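Local coordinates for protein allantoin racemase (Pseudomonas fluorescens, PDB 5LG5) that racemises allantoin, and probably also interconverts the D and L forms of other 5-monosubstituted hydantoins, at residues V5-V8 against I14-T17; R60-D65 against Q85-V90; H79-L84 against E124-L129; I95-A100 against A130-R135. All blocks are in the same frame, centred on the assembly; numbering follows the deposited sequence.

Contact 1: residues V5-V8 against I14-T17; sequences VVNV and ITET
The turn from strand 2-7 into helix 12-25, within the beta-alpha-beta unit completed by strand 31-35, is tied by Asn7 and Thr15. Asn7 ND2 gives a hydrogen bond to Thr15 OG1, 3.0 Å long and fairly straight at 154°, with the hydroxyl lying in the plane of the amide. A chi1 of -170° sets Asn7 CG opposite the backbone N and carries the amide from the strand end to the helix. Thr15 suits its place because its short, branched side chain keeps the hydroxyl close to the helix backbone. The same OG1 is also hydrogen-bonded to Thr36 OG1, so this buried oxygen is gripped from two parts of the chain. The Ile14 branch supplies an apolar wall beside the amide: Ile14 CG2 and Asn7 ND2 are 3.7 Å apart, their side chains crossing at about a right angle. At the other end of the amide, Asn7 OD1 is hydrogen-bonded to Asn9 N, which fixes the rotation of the group. Around the contact, strand 2-7 runs between strands 31-35 and 70-74; Val5 and Asn7 rest on Ile18 of helix 12-25, while Val6 packs on Val57 and Val61 of helix 47-63.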
loop_
_atom_site.group_PDB
_atom_site.type_symbol
_atom_site.label_atom_id
_atom_site.label_comp_id
_atom_site.label_asym_id
_atom_site.label_seq_id
_atom_site.Cartn_x
_atom_site.Cartn_y
_atom_site.Cartn_z
ATOM N N VAL E 5 20.129 12.243 25.914
ATOM C CA VAL E 5 18.698 12.227 25.754
ATOM C C VAL E 5 18.276 13.670 25.549
ATOM O O VAL E 5 18.322 14.467 26.478
ATOM C CB VAL E 5 18.042 11.601 26.980
ATOM C CG1 VAL E 5 16.535 11.498 26.793
ATOM C CG2 VAL E 5 18.647 10.222 27.210
ATOM N N VAL E 6 17.907 14.015 24.319
ATOM C CA VAL E 6 17.722 15.411 23.956
ATOM C C VAL E 6 16.255 15.772 23.827
ATOM O O VAL E 6 15.511 15.184 23.042
ATOM C CB VAL E 6 18.458 15.745 22.646
ATOM C CG1 VAL E 6 18.479 17.241 22.424
ATOM C CG2 VAL E 6 19.876 15.212 22.704
ATOM N N ASN E 7 15.831 16.722 24.644
ATOM C CA ASN E 7 14.486 17.254 24.565
ATOM C C ASN E 7 14.367 17.960 23.218
ATOM O O ASN E 7 15.353 18.518 22.721
ATOM C CB ASN E 7 14.290 18.231 25.720
ATOM C CG ASN E 7 12.847 18.676 25.901
ATOM O OD1 ASN E 7 11.950 18.305 25.138
ATOM N ND2 ASN E 7 12.629 19.508 26.914
ATOM N N VAL E 8 13.193 17.938 22.602
ATOM C CA VAL E 8 13.050 18.629 21.325
ATOM C C VAL E 8 12.647 20.068 21.586
ATOM O O VAL E 8 12.834 20.947 20.727
ATOM C CB VAL E 8 12.017 17.966 20.394
ATOM C CG1 VAL E 8 12.577 16.652 19.821
ATOM C CG2 VAL E 8 10.707 17.717 21.144
ATOM N N ILE E 14 11.035 19.856 31.413
ATOM C CA ILE E 14 10.655 18.675 30.661
ATOM C C ILE E 14 11.872 17.773 30.396
ATOM O O ILE E 14 11.779 16.545 30.493
ATOM C CB ILE E 14 9.880 19.064 29.377
ATOM C CG1 ILE E 14 8.540 19.695 29.795
ATOM C CG2 ILE E 14 9.678 17.842 28.465
ATOM C CD1 ILE E 14 7.691 20.244 28.665
ATOM N N THR E 15 13.008 18.383 30.077
ATOM C CA THR E 15 14.264 17.654 29.918
ATOM C C THR E 15 14.584 16.830 31.169
ATOM O O THR E 15 15.065 15.697 31.092
ATOM C CB THR E 15 15.446 18.616 29.653
ATOM O OG1 THR E 15 15.151 19.467 28.533
ATOM C CG2 THR E 15 16.734 17.827 29.383
ATOM N N GLU E 16 14.363 17.444 32.326
ATOM C CA GLU E 16 14.621 16.796 33.611
ATOM C C GLU E 16 13.695 15.602 33.828
ATOM O O GLU E 16 14.128 14.528 34.244
ATOM C CB GLU E 16 14.480 17.821 34.739
ATOM C CG GLU E 16 15.680 18.749 34.866
ATOM C CD GLU E 16 15.596 19.673 36.078
ATOM O OE1 GLU E 16 14.805 19.382 37.007
ATOM O OE2 GLU E 16 16.292 20.717 36.074
ATOM N N THR E 17 12.412 15.799 33.549
ATOM C CA THR E 17 11.436 14.729 33.679
ATOM C C THR E 17 11.825 13.567 32.771
ATOM O O THR E 17 11.825 12.411 33.189
ATOM C CB THR E 17 10.035 15.206 33.302
ATOM O OG1 THR E 17 9.651 16.293 34.150
ATOM C CG2 THR E 17 9.032 14.072 33.423
#

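Contact 2: residues R60-D65 against Q85-V90; sequences RVMAYD and QELLNV
No flat side chain takes part in the meeting of Met62 and Val61 with Leu87 and Leu88; the one guanidinium in the segments, that of Arg60, has the backbone N of Tyr64 in plane at its edge and stands apart from the second helix. The touching is all aliphatic. Met62 CG lies beside its backbone N and the chain then bends twice more, at chi2 (-52°) and chi3 (100°), so that the thioether is carried over to the helix 81-87 side. Its sulfur runs alongside Leu87, Met62 SD being 4.0 Å from Leu87 CB, and farther back Met62 CG lies 4.1 Å from Leu87 CD1. The terminal methyl reaches on to Leu88: Met62 CE and Leu88 CD2 are modelled 3.3 Å apart, less than two methyl groups normally allow, so the exact place of CE is doubtful. Leu88 turns its other methyl to the deeper residue, with Leu88 CD1 and Val61 CG1 at 4.0 Å and the two side chains crossing at about a right angle. A flexible, unbranched methionine suits the partly exposed border, where it can follow the uneven outline of two leucines, whereas compact Val61 fits the buried side against Val6 of strand 2-7. Leu87 also packs on Phe48 of the second subunit. The arrangement is plain apolar packing between the ends of helices 47-63 and 81-87, in the half of this alpha/beta racemase fold built round the parallel sheet of strands 31-35, 2-7, 70-74 and 92-94.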
loop_
_atom_site.group_PDB
_atom_site.type_symbol
_atom_site.label_atom_id
_atom_site.label_comp_id
_atom_site.label_asym_id
_atom_site.label_seq_id
_atom_site.Cartn_x
_atom_site.Cartn_y
_atom_site.Cartn_z
ATOM N N ARG E 60 22.411 21.317 19.230
ATOM C CA ARG E 60 22.703 21.018 20.637
ATOM C C ARG E 60 23.631 19.824 20.790
ATOM O O ARG E 60 24.523 19.804 21.638
ATOM C CB ARG E 60 21.403 20.760 21.399
ATOM C CG ARG E 60 21.531 20.738 22.923
ATOM C CD ARG E 60 22.234 21.978 23.464
ATOM N NE ARG E 60 22.820 21.787 24.794
ATOM C CZ ARG E 60 24.018 21.263 25.044
ATOM N NH1 ARG E 60 24.789 20.821 24.058
ATOM N NH2 ARG E 60 24.437 21.165 26.296
ATOM N N VAL E 61 23.393 18.810 19.974
ATOM C CA VAL E 61 24.186 17.595 20.025
ATOM C C VAL E 61 25.602 17.839 19.499
ATOM O O VAL E 61 26.581 17.346 20.066
ATOM C CB VAL E 61 23.474 16.452 19.262
ATOM C CG1 VAL E 61 24.399 15.242 19.096
ATOM C CG2 VAL E 61 22.154 16.091 19.983
ATOM N N MET E 62 25.696 18.590 18.412
ATOM C CA MET E 62 26.998 18.943 17.838
ATOM C C MET E 62 27.812 19.827 18.786
ATOM O O MET E 62 29.036 19.760 18.814
ATOM C CB MET E 62 26.829 19.634 16.481
ATOM C CG MET E 62 26.312 18.718 15.360
ATOM S SD MET E 62 27.241 17.181 15.163
ATOM C CE MET E 62 26.170 16.076 16.012
ATOM N N ALA E 63 27.124 20.678 19.532
ATOM C CA ALA E 63 27.771 21.506 20.554
ATOM C C ALA E 63 28.266 20.732 21.776
ATOM O O ALA E 63 29.059 21.256 22.552
ATOM C CB ALA E 63 26.838 22.629 20.990
ATOM N N TYR E 64 27.775 19.507 21.971
ATOM C CA TYR E 64 28.196 18.690 23.116
ATOM C C TYR E 64 29.635 18.210 22.938
ATOM O O TYR E 64 29.932 17.471 21.987
ATOM C CB TYR E 64 27.262 17.503 23.338
ATOM C CG TYR E 64 27.499 16.775 24.639
ATOM C CD1 TYR E 64 27.022 17.292 25.843
ATOM C CD2 TYR E 64 28.221 15.593 24.675
ATOM C CE1 TYR E 64 27.233 16.627 27.040
ATOM C CE2 TYR E 64 28.440 14.921 25.870
ATOM C CZ TYR E 64 27.941 15.450 27.046
ATOM O OH TYR E 64 28.150 14.795 28.233
ATOM N N ASP E 65 30.503 18.584 23.875
ATOM C CA ASP E 65 31.950 18.339 23.766
ATOM C C ASP E 65 32.536 17.107 24.465
ATOM O O ASP E 65 33.707 16.783 24.277
ATOM C CB ASP E 65 32.728 19.605 24.160
ATOM C CG ASP E 65 32.636 20.688 23.102
ATOM O OD1 ASP E 65 32.686 21.889 23.456
ATOM O OD2 ASP E 65 32.505 20.331 21.911
ATOM N N GLN E 85 21.583 11.288 12.241
ATOM C CA GLN E 85 22.176 10.065 11.699
ATOM C C GLN E 85 23.299 10.332 10.698
ATOM O O GLN E 85 24.258 9.559 10.609
ATOM C CB GLN E 85 21.104 9.145 11.103
ATOM C CG GLN E 85 20.244 8.429 12.170
ATOM C CD GLN E 85 19.140 7.593 11.560
ATOM O OE1 GLN E 85 18.280 8.120 10.859
ATOM N NE2 GLN E 85 19.164 6.281 11.808
ATOM N N GLU E 86 23.182 11.410 9.935
ATOM C CA GLU E 86 24.258 11.790 9.011
ATOM C C GLU E 86 25.411 12.365 9.791
ATOM O O GLU E 86 26.567 12.047 9.537
ATOM C CB GLU E 86 23.780 12.849 8.036
ATOM C CG GLU E 86 22.862 12.341 6.967
ATOM C CD GLU E 86 22.598 13.389 5.922
ATOM O OE1 GLU E 86 23.079 14.535 6.107
ATOM O OE2 GLU E 86 21.881 13.075 4.945
ATOM N N LEU E 87 25.074 13.244 10.737
ATOM C CA LEU E 87 26.072 13.962 11.512
ATOM C C LEU E 87 26.883 13.044 12.417
ATOM O O LEU E 87 28.071 13.279 12.636
ATOM C CB LEU E 87 25.389 15.036 12.356
ATOM C CG LEU E 87 24.796 16.183 11.532
ATOM C CD1 LEU E 87 23.945 17.056 12.420
ATOM C CD2 LEU E 87 25.930 16.993 10.888
ATOM N N LEU E 88 26.246 11.994 12.934
ATOM C CA LEU E 88 26.869 11.184 13.978
ATOM C C LEU E 88 27.345 9.815 13.492
ATOM O O LEU E 88 26.818 9.283 12.522
ATOM C CB LEU E 88 25.876 11.004 15.122
ATOM C CG LEU E 88 25.441 12.294 15.810
ATOM C CD1 LEU E 88 24.291 12.018 16.775
ATOM C CD2 LEU E 88 26.649 12.824 16.558
ATOM N N ASN E 89 28.327 9.244 14.186
ATOM C CA ASN E 89 28.725 7.854 13.980
ATOM C C ASN E 89 28.388 6.999 15.193
ATOM O O ASN E 89 29.107 6.057 15.520
ATOM C CB ASN E 89 30.222 7.739 13.660
ATOM C CG ASN E 89 30.589 8.386 12.346
ATOM O OD1 ASN E 89 30.660 9.611 12.235
ATOM N ND2 ASN E 89 30.830 7.560 11.333
ATOM N N VAL E 90 27.320 7.375 15.888
ATOM C CA VAL E 90 26.770 6.574 16.968
ATOM C C VAL E 90 25.278 6.401 16.729
ATOM O O VAL E 90 24.680 7.192 15.994
ATOM C CB VAL E 90 27.018 7.228 18.336
ATOM C CG1 VAL E 90 28.526 7.339 18.582
ATOM C CG2 VAL E 90 26.332 8.581 18.416
#

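Contact 3: residues H79-L84 against E124-L129; sequences HGREGL and EDRLKL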
loop_
_atom_site.group_PDB
_atom_site.type_symbol
_atom_site.label_atom_id
_atom_site.label_comp_id
_atom_site.label_asym_id
_atom_site.label_seq_id
_atom_site.Cartn_x
_atom_site.Cartn_y
_atom_site.Cartn_z
ATOM N N HIS E 79 10.696 16.116 13.425
ATOM C CA HIS E 79 11.709 15.902 12.424
ATOM C C HIS E 79 13.078 15.929 13.070
ATOM O O HIS E 79 13.229 16.337 14.230
ATOM C CB HIS E 79 11.640 17.006 11.380
ATOM C CG HIS E 79 10.440 16.930 10.489
ATOM N ND1 HIS E 79 10.255 15.923 9.579
ATOM C CD2 HIS E 79 9.382 17.774 10.345
ATOM C CE1 HIS E 79 9.123 16.127 8.914
ATOM N NE2 HIS E 79 8.582 17.241 9.366
ATOM N N GLY E 80 14.077 15.489 12.307
ATOM C CA GLY E 80 15.463 15.711 12.656
ATOM C C GLY E 80 16.338 14.486 12.813
ATOM O O GLY E 80 17.550 14.575 12.611
ATOM N N ARG E 81 15.734 13.345 13.142
ATOM C CA ARG E 81 16.492 12.120 13.378
ATOM C C ARG E 81 17.494 11.824 12.259
ATOM O O ARG E 81 18.657 11.521 12.524
ATOM C CB ARG E 81 15.562 10.909 13.557
ATOM C CG ARG E 81 16.288 9.576 13.318
ATOM C CD ARG E 81 15.399 8.375 13.429
ATOM N NE ARG E 81 14.303 8.385 12.457
ATOM C CZ ARG E 81 14.418 8.122 11.158
ATOM N NH1 ARG E 81 15.594 7.835 10.616
ATOM N NH2 ARG E 81 13.338 8.140 10.390
ATOM N N GLU E 82 17.036 11.932 11.014
ATOM C CA GLU E 82 17.867 11.597 9.863
ATOM C C GLU E 82 19.097 12.485 9.783
ATOM O O GLU E 82 20.160 12.032 9.376
ATOM C CB GLU E 82 17.081 11.718 8.555
ATOM C CG GLU E 82 15.807 10.892 8.459
ATOM C CD GLU E 82 14.562 11.700 8.797
ATOM O OE1 GLU E 82 14.635 12.613 9.656
ATOM O OE2 GLU E 82 13.520 11.461 8.149
ATOM N N GLY E 83 18.943 13.742 10.188
ATOM C CA GLY E 83 20.053 14.684 10.215
ATOM C C GLY E 83 21.105 14.264 11.218
ATOM O O GLY E 83 22.306 14.257 10.914
ATOM N N LEU E 84 20.657 13.918 12.423
ATOM C CA LEU E 84 21.571 13.393 13.445
ATOM C C LEU E 84 22.315 12.178 12.913
ATOM O O LEU E 84 23.521 12.041 13.123
ATOM C CB LEU E 84 20.813 12.974 14.707
ATOM C CG LEU E 84 20.768 13.853 15.970
ATOM C CD1 LEU E 84 21.572 15.138 15.830
ATOM C CD2 LEU E 84 19.329 14.123 16.391
ATOM N N GLU E 124 1.574 10.535 12.384
ATOM C CA GLU E 124 1.198 9.607 11.322
ATOM C C GLU E 124 2.264 9.616 10.218
ATOM O O GLU E 124 2.698 8.560 9.762
ATOM C CB GLU E 124 -0.177 9.965 10.757
ATOM C CG GLU E 124 -1.335 9.695 11.717
ATOM C CD GLU E 124 -2.641 10.262 11.222
ATOM O OE1 GLU E 124 -2.593 11.132 10.317
ATOM O OE2 GLU E 124 -3.709 9.852 11.743
ATOM N N ASP E 125 2.697 10.805 9.807
ATOM C CA ASP E 125 3.707 10.896 8.754
ATOM C C ASP E 125 5.063 10.283 9.172
ATOM O O ASP E 125 5.671 9.536 8.404
ATOM C CB ASP E 125 3.880 12.349 8.274
ATOM C CG ASP E 125 2.731 12.836 7.379
ATOM O OD1 ASP E 125 2.664 14.063 7.130
ATOM O OD2 ASP E 125 1.889 12.023 6.934
ATOM N N ARG E 126 5.519 10.563 10.392
ATOM C CA ARG E 126 6.792 10.005 10.869
ATOM C C ARG E 126 6.778 8.467 10.981
ATOM O O ARG E 126 7.777 7.805 10.693
ATOM C CB ARG E 126 7.224 10.633 12.211
ATOM C CG ARG E 126 7.582 12.136 12.143
ATOM C CD ARG E 126 8.653 12.453 11.094
ATOM N NE ARG E 126 9.971 11.917 11.451
ATOM C CZ ARG E 126 11.059 12.023 10.685
ATOM N NH1 ARG E 126 10.983 12.627 9.510
ATOM N NH2 ARG E 126 12.222 11.518 11.087
ATOM N N LEU E 127 5.661 7.918 11.446
ATOM C CA LEU E 127 5.503 6.469 11.595
ATOM C C LEU E 127 5.467 5.775 10.231
ATOM O O LEU E 127 6.007 4.672 10.063
ATOM C CB LEU E 127 4.246 6.145 12.420
ATOM C CG LEU E 127 4.311 6.502 13.914
ATOM C CD1 LEU E 127 2.967 6.290 14.620
ATOM C CD2 LEU E 127 5.390 5.671 14.595
ATOM N N LYS E 128 4.816 6.420 9.263
ATOM C CA LYS E 128 4.779 5.912 7.891
ATOM C C LYS E 128 6.161 5.884 7.269
ATOM O O LYS E 128 6.575 4.874 6.691
ATOM C CB LYS E 128 3.823 6.747 7.035
ATOM C CG LYS E 128 2.359 6.450 7.323
ATOM C CD LYS E 128 1.437 7.396 6.561
ATOM C CE LYS E 128 -0.017 7.122 6.910
ATOM N NZ LYS E 128 -0.927 8.090 6.223
ATOM N N LEU E 129 6.883 6.986 7.427
ATOM C CA LEU E 129 8.220 7.110 6.877
ATOM C C LEU E 129 9.156 6.094 7.524
ATOM O O LEU E 129 10.064 5.571 6.866
ATOM C CB LEU E 129 8.771 8.522 7.122
ATOM C CG LEU E 129 8.512 9.504 5.969
ATOM C CD1 LEU E 129 8.889 10.944 6.335
ATOM C CD2 LEU E 129 9.184 9.064 4.672
HETATM O O HOH W 1 10.344 8.622 10.675
#
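Glu82 OE1 is gripped from two chains: Arg126 NH2 donates to it at 3.0 Å (155°), and Tyr51 OH of the second subunit is hydrogen-bonded to the same oxygen. Arg126 NH1 reaches Glu82 OE2 at 3.1 Å, making an end-on salt bridge with two nitrogens. The groups are not coplanar, since carboxylate and guanidinium planes stand 71° apart; OE2 is met on its syn side, but OE1 from above the carboxylate plane. Bends at chi2 and chi3 swing the Arg126 guanidinium over towards Glu82. Here helix 120-129, packed on the sheet containing strand 110-114, meets the start of helix 81-87, which lies in the half of the fold built round the other parallel sheet; Gly80 is its N-cap, with a positive phi that suits glycine. A leucine in place of Arg126 lacks both nitrogens and would probably leave the buried Glu82 carboxylate short of positive charge and freer to turn. His79 CA lies over the centre of one Arg126 guanidinium face. Above the opposite face, toward its rim, sits a water that accepts from Arg81 NH2 (3.0 Å) and donates to Arg126 O (2.7 Å). Glu82 CD lies over one face of the Arg81 guanidinium, whose NE is salt-bridged to Glu97 and NH1 hydrogen-bonded to Gln85.

Contact 4: residues I95-A100 against A130-R135; sequences ITEAAA and AGLYQR
Glu97 sets CG opposite its carbonyl carbon (chi1 -63°), which lays its aliphatic stem along Ala130 and Leu132, while Leu132 extends CD1 anti to its own CA (chi2 170°) to reach the helix. Glu97 CG comes 3.6 Å from Ala130 CB. The Leu132 side chain crosses that of Glu97 at about a right angle, bringing Leu132 CD1 3.7 Å from Glu97 CB, and one helical turn on the same methyl lies 4.2 Å from Ala100 CB. The small methyls of Ala100 and Ala130 let helix 95-103 come close to the turn ending helix 120-129. That turn is a Schellman motif: Gly131 adopts the positive phi it requires and directs the chain so that Leu132 points back to the helix. The turn also faces the third subunit, where Arg135 NH1 is hydrogen-bonded to Ala130 O of this chain, and the reverse pair forms as well. With an alanine here instead of Glu97, the lost stem is likely to open a gap beside Ala130 CB and to leave Arg81 NE without its salt-bridge partner. Glu97 thus works in two ways: across this contact its carbons give only van der Waals packing, while its buried charge is answered by the salt bridge to Arg81 NE.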
loop_
_atom_site.group_PDB
_atom_site.type_symbol
_atom_site.label_atom_id
_atom_site.label_comp_id
_atom_site.label_asym_id
_atom_site.label_seq_id
_atom_site.Cartn_x
_atom_site.Cartn_y
_atom_site.Cartn_z
ATOM N N ILE E 95 12.268 8.600 20.161
ATOM C CA ILE E 95 11.330 7.915 21.057
ATOM C C ILE E 95 10.056 7.483 20.342
ATOM O O ILE E 95 9.369 6.566 20.782
ATOM C CB ILE E 95 10.990 8.748 22.310
ATOM C CG1 ILE E 95 10.158 9.984 21.944
ATOM C CG2 ILE E 95 12.274 9.131 23.057
ATOM C CD1 ILE E 95 9.683 10.802 23.177
ATOM N N THR E 96 9.763 8.148 19.229
ATOM C CA THR E 96 8.613 7.821 18.399
ATOM C C THR E 96 8.714 6.401 17.881
ATOM O O THR E 96 7.832 5.567 18.093
ATOM C CB THR E 96 8.557 8.746 17.168
ATOM O OG1 THR E 96 8.630 10.121 17.584
ATOM C CG2 THR E 96 7.289 8.498 16.361
ATOM N N GLU E 97 9.809 6.129 17.195
ATOM C CA GLU E 97 10.031 4.818 16.626
ATOM C C GLU E 97 10.350 3.807 17.703
ATOM O O GLU E 97 9.877 2.679 17.654
ATOM C CB GLU E 97 11.107 4.935 15.557
ATOM C CG GLU E 97 10.578 5.850 14.467
ATOM C CD GLU E 97 11.635 6.680 13.793
ATOM O OE1 GLU E 97 11.280 7.779 13.324
ATOM O OE2 GLU E 97 12.809 6.248 13.738
ATOM N N ALA E 98 11.070 4.240 18.730
ATOM C CA ALA E 98 11.329 3.357 19.857
ATOM C C ALA E 98 10.008 2.849 20.426
ATOM O O ALA E 98 9.820 1.640 20.569
ATOM C CB ALA E 98 12.128 4.076 20.924
ATOM N N ALA E 99 9.069 3.757 20.692
ATOM C CA ALA E 99 7.786 3.343 21.265
ATOM C C ALA E 99 7.017 2.399 20.337
ATOM O O ALA E 99 6.560 1.338 20.774
ATOM C CB ALA E 99 6.934 4.559 21.624
ATOM N N ALA E 100 6.888 2.765 19.059
ATOM C CA ALA E 100 6.107 1.947 18.137
ATOM C C ALA E 100 6.752 0.591 17.940
ATOM O O ALA E 100 6.086 -0.439 17.988
ATOM C CB ALA E 100 5.923 2.658 16.803
ATOM N N ALA E 130 8.948 5.825 8.813
ATOM C CA ALA E 130 9.779 4.869 9.537
ATOM C C ALA E 130 9.397 3.427 9.206
ATOM O O ALA E 130 10.082 2.499 9.608
ATOM C CB ALA E 130 9.690 5.114 11.047
ATOM N N GLY E 131 8.298 3.242 8.487
ATOM C CA GLY E 131 7.817 1.910 8.165
ATOM C C GLY E 131 7.283 1.194 9.384
ATOM O O GLY E 131 7.390 -0.030 9.497
ATOM N N LEU E 132 6.690 1.953 10.298
ATOM C CA LEU E 132 6.149 1.390 11.536
ATOM C C LEU E 132 4.667 1.641 11.690
ATOM O O LEU E 132 4.101 1.379 12.744
ATOM C CB LEU E 132 6.899 1.944 12.758
ATOM C CG LEU E 132 8.357 1.512 12.937
ATOM C CD1 LEU E 132 9.008 2.320 14.032
ATOM C CD2 LEU E 132 8.446 0.024 13.266
ATOM N N TYR E 133 4.040 2.170 10.645
ATOM C CA TYR E 133 2.632 2.551 10.717
ATOM C C TYR E 133 1.633 1.422 10.433
ATOM O O TYR E 133 0.468 1.509 10.820
ATOM C CB TYR E 133 2.348 3.757 9.820
ATOM C CG TYR E 133 1.002 4.369 10.104
ATOM C CD1 TYR E 133 0.786 5.103 11.269
ATOM C CD2 TYR E 133 -0.063 4.189 9.227
ATOM C CE1 TYR E 133 -0.454 5.656 11.544
ATOM C CE2 TYR E 133 -1.303 4.734 9.497
ATOM C CZ TYR E 133 -1.491 5.463 10.653
ATOM O OH TYR E 133 -2.727 6.005 10.915
ATOM N N GLN E 134 2.077 0.365 9.763
ATOM C CA GLN E 134 1.187 -0.742 9.422
ATOM C C GLN E 134 0.453 -1.349 10.613
ATOM O O GLN E 134 -0.705 -1.715 10.500
ATOM C CB GLN E 134 1.962 -1.830 8.687
ATOM C CG GLN E 134 2.595 -1.257 7.439
ATOM C CD GLN E 134 1.702 -1.362 6.245
ATOM O OE1 GLN E 134 1.634 -0.441 5.426
ATOM N NE2 GLN E 134 1.041 -2.507 6.102
ATOM N N ARG E 135 1.120 -1.455 11.753
ATOM C CA ARG E 135 0.473 -2.041 12.921
ATOM C C ARG E 135 -0.090 -0.968 13.856
ATOM O O ARG E 135 -0.482 -1.238 14.996
ATOM C CB ARG E 135 1.429 -2.991 13.631
ATOM C CG ARG E 135 2.055 -3.979 12.652
ATOM C CD ARG E 135 1.870 -5.417 13.068
ATOM N NE ARG E 135 1.848 -5.570 14.523
ATOM C CZ ARG E 135 2.860 -6.066 15.229
ATOM N NH1 ARG E 135 3.987 -6.428 14.616
ATOM N NH2 ARG E 135 2.757 -6.182 16.544
#

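Contact 1 comes first along the chain and closes before the others open; contacts 2 and 3 alternate their segments, as do contacts 3 and 4. Contacts 1 and 2 lie on the half built round the sheet of strands 31-35, 2-7, 70-74 and 92-94, with centres about 16 Å apart, and touch through Val6 and Val61. Contacts 2 and 3 share helix 81-87, where Leu84 packs on Val61. Contacts 3 and 4, with centres about 10 Å apart, tie this half to helix 120-129 and the turn that follows it. Contacts 2 and 3 also reach the second subunit and contact 4 the third, so the joint formed by contacts 3 and 4 is also where the chain meets neighbours in the hexamer.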